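PDB 6IUL: natterin-like protein from Lethenteron camtschaticum, which is probably a pore-forming cytotoxic immune protein that joins a jacalin-like lectin domain, consistent with glycan recognition, to an aerolysin-type pore-forming region. Local coordinates for residues T29-V37 with A59-F69. Numbering follows the deposited sequence.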
ATOM      1  N   THR A  29      -5.809  -6.750  23.881  1.00 27.63           N
ATOM      2  CA  THR A  29      -7.229  -6.847  23.846  1.00 27.75           C
ATOM      3  C   THR A  29      -7.722  -8.294  23.920  1.00 27.49           C
ATOM      4  O   THR A  29      -6.981  -9.242  23.834  1.00 26.66           O
ATOM      5  CB  THR A  29      -7.775  -6.196  22.556  1.00 29.94           C
ATOM      6  OG1 THR A  29      -7.224  -6.818  21.403  1.00 28.99           O
ATOM      7  CG2 THR A  29      -7.441  -4.716  22.522  1.00 32.34           C
ATOM      8  N   LEU A  30      -9.015  -8.444  24.099  1.00 28.99           N
ATOM      9  CA  LEU A  30      -9.632  -9.742  24.259  1.00 27.71           C
ATOM     10  C   LEU A  30      -9.513 -10.539  22.974  1.00 24.78           C
ATOM     11  O   LEU A  30      -9.968 -10.082  21.947  1.00 25.53           O
ATOM     12  CB  LEU A  30     -11.111  -9.572  24.632  1.00 26.98           C
ATOM     13  CG  LEU A  30     -11.914 -10.868  24.745  1.00 30.13           C
ATOM     14  CD1 LEU A  30     -11.404 -11.714  25.916  1.00 31.97           C
ATOM     15  CD2 LEU A  30     -13.412 -10.570  24.884  1.00 30.54           C
ATOM     16  N   GLN A  31      -8.925 -11.732  23.061  1.00 25.40           N
ATOM     17  CA  GLN A  31      -8.772 -12.620  21.923  1.00 27.35           C
ATOM     18  C   GLN A  31      -9.707 -13.818  22.012  1.00 26.48           C
ATOM     19  O   GLN A  31     -10.282 -14.247  21.001  1.00 28.35           O
ATOM     20  CB  GLN A  31      -7.328 -13.122  21.785  1.00 30.24           C
ATOM     21  CG  GLN A  31      -7.200 -14.033  20.570  1.00 35.38           C
ATOM     22  CD  GLN A  31      -5.806 -14.285  20.058  1.00 39.33           C
ATOM     23  OE1 GLN A  31      -4.815 -13.724  20.536  1.00 37.60           O
ATOM     24  NE2 GLN A  31      -5.725 -15.221  19.112  1.00 45.35           N
ATOM     25  N   LYS A  32      -9.857 -14.355  23.218  1.00 25.73           N
ATOM     26  CA  LYS A  32     -10.608 -15.549  23.411  1.00 26.66           C
ATOM     27  C   LYS A  32     -11.245 -15.593  24.806  1.00 26.96           C
ATOM     28  O   LYS A  32     -10.652 -15.180  25.781  1.00 26.15           O
ATOM     29  CB  LYS A  32      -9.677 -16.742  23.225  1.00 29.16           C
ATOM     30  CG  LYS A  32     -10.333 -18.121  23.229  1.00 33.94           C
ATOM     31  CD  LYS A  32      -9.237 -19.198  23.028  1.00 36.04           C
ATOM     32  CE  LYS A  32      -9.800 -20.590  23.009  1.00 43.82           C
ATOM     33  NZ  LYS A  32      -8.752 -21.574  22.565  1.00 52.18           N
ATOM     34  N   LEU A  33     -12.436 -16.180  24.887  1.00 25.50           N
ATOM     35  CA  LEU A  33     -13.152 -16.351  26.133  1.00 25.43           C
ATOM     36  C   LEU A  33     -13.718 -17.757  26.213  1.00 26.43           C
ATOM     37  O   LEU A  33     -14.199 -18.310  25.222  1.00 25.85           O
ATOM     38  CB  LEU A  33     -14.317 -15.400  26.145  1.00 27.44           C
ATOM     39  CG  LEU A  33     -15.302 -15.468  27.270  1.00 32.39           C
ATOM     40  CD1 LEU A  33     -14.579 -15.117  28.542  1.00 36.84           C
ATOM     41  CD2 LEU A  33     -16.515 -14.534  27.099  1.00 29.94           C
ATOM     42  N   SER A  34     -13.686 -18.339  27.401  1.00 25.66           N
ATOM     43  CA  SER A  34     -14.319 -19.604  27.664  1.00 27.46           C
ATOM     44  C   SER A  34     -15.100 -19.533  28.985  1.00 27.26           C
ATOM     45  O   SER A  34     -14.605 -19.022  29.971  1.00 26.19           O
ATOM     46  CB  SER A  34     -13.260 -20.710  27.699  1.00 28.67           C
ATOM     47  OG  SER A  34     -13.864 -21.934  28.013  1.00 28.53           O
ATOM     48  N   VAL A  35     -16.323 -20.075  28.987  1.00 26.51           N
ATOM     49  CA  VAL A  35     -17.249 -19.919  30.076  1.00 24.95           C
ATOM     50  C   VAL A  35     -17.819 -21.272  30.506  1.00 24.02           C
ATOM     51  O   VAL A  35     -18.262 -22.098  29.680  1.00 25.41           O
ATOM     52  CB  VAL A  35     -18.423 -18.990  29.700  1.00 26.83           C
ATOM     53  CG1 VAL A  35     -19.385 -18.801  30.870  1.00 28.50           C
ATOM     54  CG2 VAL A  35     -17.921 -17.617  29.277  1.00 27.74           C
ATOM     55  N   SER A  36     -17.790 -21.496  31.809  1.00 22.32           N
ATOM     56  CA  SER A  36     -18.418 -22.630  32.428  1.00 24.50           C
ATOM     57  C   SER A  36     -19.685 -22.164  33.140  1.00 26.90           C
ATOM     58  O   SER A  36     -19.695 -21.119  33.802  1.00 25.61           O
ATOM     59  CB  SER A  36     -17.479 -23.325  33.439  1.00 24.98           C
ATOM     60  OG  SER A  36     -16.406 -23.985  32.762  1.00 26.42           O
ATOM     61  N   VAL A  37     -20.756 -22.937  32.978  1.00 27.43           N
ATOM     62  CA  VAL A  37     -22.052 -22.624  33.572  1.00 29.81           C
ATOM     63  C   VAL A  37     -22.515 -23.771  34.495  1.00 30.63           C
ATOM     64  O   VAL A  37     -22.267 -24.919  34.241  1.00 29.78           O
ATOM     65  CB  VAL A  37     -23.098 -22.351  32.506  1.00 30.77           C
ATOM     66  CG1 VAL A  37     -22.676 -21.171  31.651  1.00 33.23           C
ATOM     67  CG2 VAL A  37     -23.355 -23.568  31.617  1.00 29.88           C
ATOM     68  N   ALA A  59     -14.637 -21.246  38.685  1.00 26.49           N
ATOM     69  CA  ALA A  59     -14.226 -22.632  38.440  1.00 25.65           C
ATOM     70  C   ALA A  59     -14.626 -23.069  37.051  1.00 26.72           C
ATOM     71  O   ALA A  59     -15.720 -22.764  36.588  1.00 25.69           O
ATOM     72  CB  ALA A  59     -14.892 -23.542  39.462  1.00 28.65           C
ATOM     73  N   MET A  60     -13.731 -23.781  36.379  1.00 26.75           N
ATOM     74  CA  MET A  60     -13.992 -24.279  35.036  1.00 27.14           C
ATOM     75  C   MET A  60     -14.179 -25.790  35.049  1.00 29.13           C
ATOM     76  O   MET A  60     -13.414 -26.497  35.723  1.00 27.38           O
ATOM     77  CB  MET A  60     -12.845 -23.901  34.074  1.00 27.70           C
ATOM     78  CG  MET A  60     -12.669 -22.397  33.908  1.00 28.30           C
ATOM     79  SD  MET A  60     -14.020 -21.688  32.970  1.00 28.30           S
ATOM     80  CE  MET A  60     -13.529 -22.125  31.298  1.00 27.99           C
ATOM     81  N   ASP A  61     -15.142 -26.287  34.265  1.00 28.57           N
ATOM     82  CA  ASP A  61     -15.426 -27.711  34.204  1.00 30.84           C
ATOM     83  C   ASP A  61     -15.680 -28.160  32.749  1.00 32.73           C
ATOM     84  O   ASP A  61     -15.458 -27.399  31.835  1.00 31.10           O
ATOM     85  CB  ASP A  61     -16.565 -28.074  35.158  1.00 31.30           C
ATOM     86  CG  ASP A  61     -17.906 -27.400  34.798  1.00 34.58           C
ATOM     87  OD1 ASP A  61     -18.059 -26.871  33.654  1.00 32.23           O
ATOM     88  OD2 ASP A  61     -18.810 -27.405  35.683  1.00 28.66           O
ATOM     89  N   SER A  62     -16.151 -29.391  32.566  1.00 32.15           N
ATOM     90  CA  SER A  62     -16.389 -29.975  31.269  1.00 32.46           C
ATOM     91  C   SER A  62     -17.542 -29.287  30.505  1.00 29.65           C
ATOM     92  O   SER A  62     -17.667 -29.450  29.303  1.00 31.23           O
ATOM     93  CB  SER A  62     -16.655 -31.478  31.418  1.00 32.87           C
ATOM     94  OG  SER A  62     -17.934 -31.684  32.056  1.00 38.99           O
ATOM     95  N   SER A  63     -18.357 -28.470  31.166  1.00 28.80           N
ATOM     96  CA  SER A  63     -19.362 -27.708  30.446  1.00 28.52           C
ATOM     97  C   SER A  63     -18.827 -26.524  29.670  1.00 26.94           C
ATOM     98  O   SER A  63     -19.623 -25.763  29.128  1.00 32.22           O
ATOM     99  CB  SER A  63     -20.427 -27.171  31.414  1.00 30.16           C
ATOM    100  OG  SER A  63     -20.038 -25.935  32.061  1.00 25.10           O
ATOM    101  N   ALA A  64     -17.518 -26.314  29.608  1.00 28.74           N
ATOM    102  CA  ALA A  64     -16.991 -25.027  29.116  1.00 31.04           C
ATOM    103  C   ALA A  64     -17.211 -24.852  27.598  1.00 32.56           C
ATOM    104  O   ALA A  64     -16.949 -25.776  26.850  1.00 27.25           O
ATOM    105  CB  ALA A  64     -15.508 -24.895  29.440  1.00 30.22           C
ATOM    106  N   LYS A  65     -17.666 -23.657  27.182  1.00 33.10           N
ATOM    107  CA  LYS A  65     -17.790 -23.303  25.773  1.00 32.65           C
ATOM    108  C   LYS A  65     -16.975 -22.070  25.525  1.00 31.29           C
ATOM    109  O   LYS A  65     -16.924 -21.145  26.365  1.00 30.93           O
ATOM    110  CB  LYS A  65     -19.247 -23.041  25.391  1.00 38.98           C
ATOM    111  CG  LYS A  65     -20.156 -24.274  25.399  1.00 48.98           C
ATOM    112  CD  LYS A  65     -19.442 -25.537  24.888  1.00 59.31           C
ATOM    113  CE  LYS A  65     -20.346 -26.764  24.863  1.00 62.32           C
ATOM    114  NZ  LYS A  65     -20.627 -27.067  23.441  1.00 62.26           N
ATOM    115  N   GLU A  66     -16.348 -22.011  24.358  1.00 29.46           N
ATOM    116  CA  GLU A  66     -15.424 -20.951  24.072  1.00 31.07           C
ATOM    117  C   GLU A  66     -15.766 -20.208  22.789  1.00 32.44           C
ATOM    118  O   GLU A  66     -16.529 -20.702  21.981  1.00 30.45           O
ATOM    119  CB  GLU A  66     -13.993 -21.486  24.020  1.00 36.32           C
ATOM    120  CG  GLU A  66     -13.738 -22.603  23.062  1.00 42.83           C
ATOM    121  CD  GLU A  66     -12.260 -23.032  23.053  1.00 51.59           C
ATOM    122  OE1 GLU A  66     -11.706 -23.268  24.149  1.00 48.85           O
ATOM    123  OE2 GLU A  66     -11.667 -23.157  21.951  1.00 56.05           O
ATOM    124  N   PHE A  67     -15.166 -19.026  22.631  1.00 28.74           N
ATOM    125  CA  PHE A  67     -15.314 -18.191  21.484  1.00 28.76           C
ATOM    126  C   PHE A  67     -13.990 -17.488  21.246  1.00 29.62           C
ATOM    127  O   PHE A  67     -13.437 -16.847  22.172  1.00 28.57           O
ATOM    128  CB  PHE A  67     -16.401 -17.126  21.712  1.00 30.55           C
ATOM    129  CG  PHE A  67     -16.686 -16.284  20.478  1.00 30.22           C
ATOM    130  CD1 PHE A  67     -15.917 -15.162  20.200  1.00 29.75           C
ATOM    131  CD2 PHE A  67     -17.681 -16.661  19.570  1.00 32.40           C
ATOM    132  CE1 PHE A  67     -16.157 -14.386  19.067  1.00 29.74           C
ATOM    133  CE2 PHE A  67     -17.928 -15.900  18.431  1.00 32.48           C
ATOM    134  CZ  PHE A  67     -17.176 -14.754  18.181  1.00 32.89           C
ATOM    135  N   GLU A  68     -13.487 -17.581  20.027  1.00 29.69           N
ATOM    136  CA  GLU A  68     -12.257 -16.882  19.649  1.00 31.65           C
ATOM    137  C   GLU A  68     -12.542 -15.854  18.578  1.00 29.60           C
ATOM    138  O   GLU A  68     -13.169 -16.168  17.572  1.00 28.19           O
ATOM    139  CB  GLU A  68     -11.211 -17.864  19.139  1.00 36.11           C
ATOM    140  CG  GLU A  68      -9.883 -17.149  18.894  1.00 42.60           C
ATOM    141  CD  GLU A  68      -8.685 -18.084  18.777  1.00 43.06           C
ATOM    142  OE1 GLU A  68      -7.532 -17.630  18.950  1.00 50.83           O
ATOM    143  OE2 GLU A  68      -8.903 -19.257  18.480  1.00 45.44           O
ATOM    144  N   PHE A  69     -12.086 -14.629  18.815  1.00 27.15           N
ATOM    145  CA  PHE A  69     -12.277 -13.538  17.896  1.00 29.26           C
ATOM    146  C   PHE A  69     -11.334 -13.644  16.710  1.00 32.14           C
ATOM    147  O   PHE A  69     -10.157 -13.968  16.886  1.00 33.17           O
ATOM    148  CB  PHE A  69     -12.044 -12.185  18.607  1.00 27.93           C
ATOM    149  CG  PHE A  69     -13.195 -11.794  19.497  1.00 26.87           C
ATOM    150  CD1 PHE A  69     -13.312 -12.301  20.754  1.00 28.51           C
ATOM    151  CD2 PHE A  69     -14.166 -10.943  19.048  1.00 27.86           C
ATOM    152  CE1 PHE A  69     -14.395 -11.963  21.580  1.00 29.88           C
ATOM    153  CE2 PHE A  69     -15.229 -10.598  19.858  1.00 28.82           C
ATOM    154  CZ  PHE A  69     -15.344 -11.120  21.134  1.00 27.95           C
TER
HETATM  155  O   HOH W   1     -20.665 -23.361  29.252  1.00 29.16           O
HETATM  156  O   HOH W   2     -21.578 -26.974  35.511  1.00 46.20           O
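Leu33 and Phe67 form an antiparallel hydrogen-bonded pair, Phe67 N reaching Leu33 O at 2.9 Å and Leu33 N reaching Phe67 O at 3.0 Å; Val35 and Lys65 repeat the pattern. Leu33, Val35 and Phe67 share a face that is buried around them, a place for branched and aromatic side chains: Phe102 touches all three, Phe94 Leu33 and Phe67. It opens to solvent at Lys65, whose long chain suits that end. Packing is tight where Leu30 CD2 touches Phe69 CE1 at 3.7 Å and Phe67 CE1 sits over the centre of the Phe69 ring. Gln31 O meets that ring near its plane and accepts from Phe69 N; Gln31 and Lys32 form a classic bulge opposite Trp48.

The loose, solvent side is that of exposed Glu66 and Glu68 with partly exposed Lys32, and suits long polar and charged chains. Fully extended, Lys32 crosses to a salt bridge whose hydrogen bond is weak, NZ to Glu66 OE2 at 3.4 Å. Gln31 lies alongside Glu68, giving NE2 to the anti lone pair of OE1 in a bent bond (135°). Ser34, small enough to fit, is covered by Met60.

Just before strand 65-68, hydroxyl side chains hold the type I turn 61-64. Ser36 OG, beside its own backbone N (chi1 -70°), accepts from Asp61 N at 3.0 Å. Asp61 OD1 accepts from Ser63 N, closing an Asx turn, and from Ser63 OG by its syn lone pair; Ser63 OG accepts from Val37 N. Strand 65-68 is the outermost, within this chain, of a four-stranded antiparallel Greek key sheet in the jacalin-like beta-prism fold.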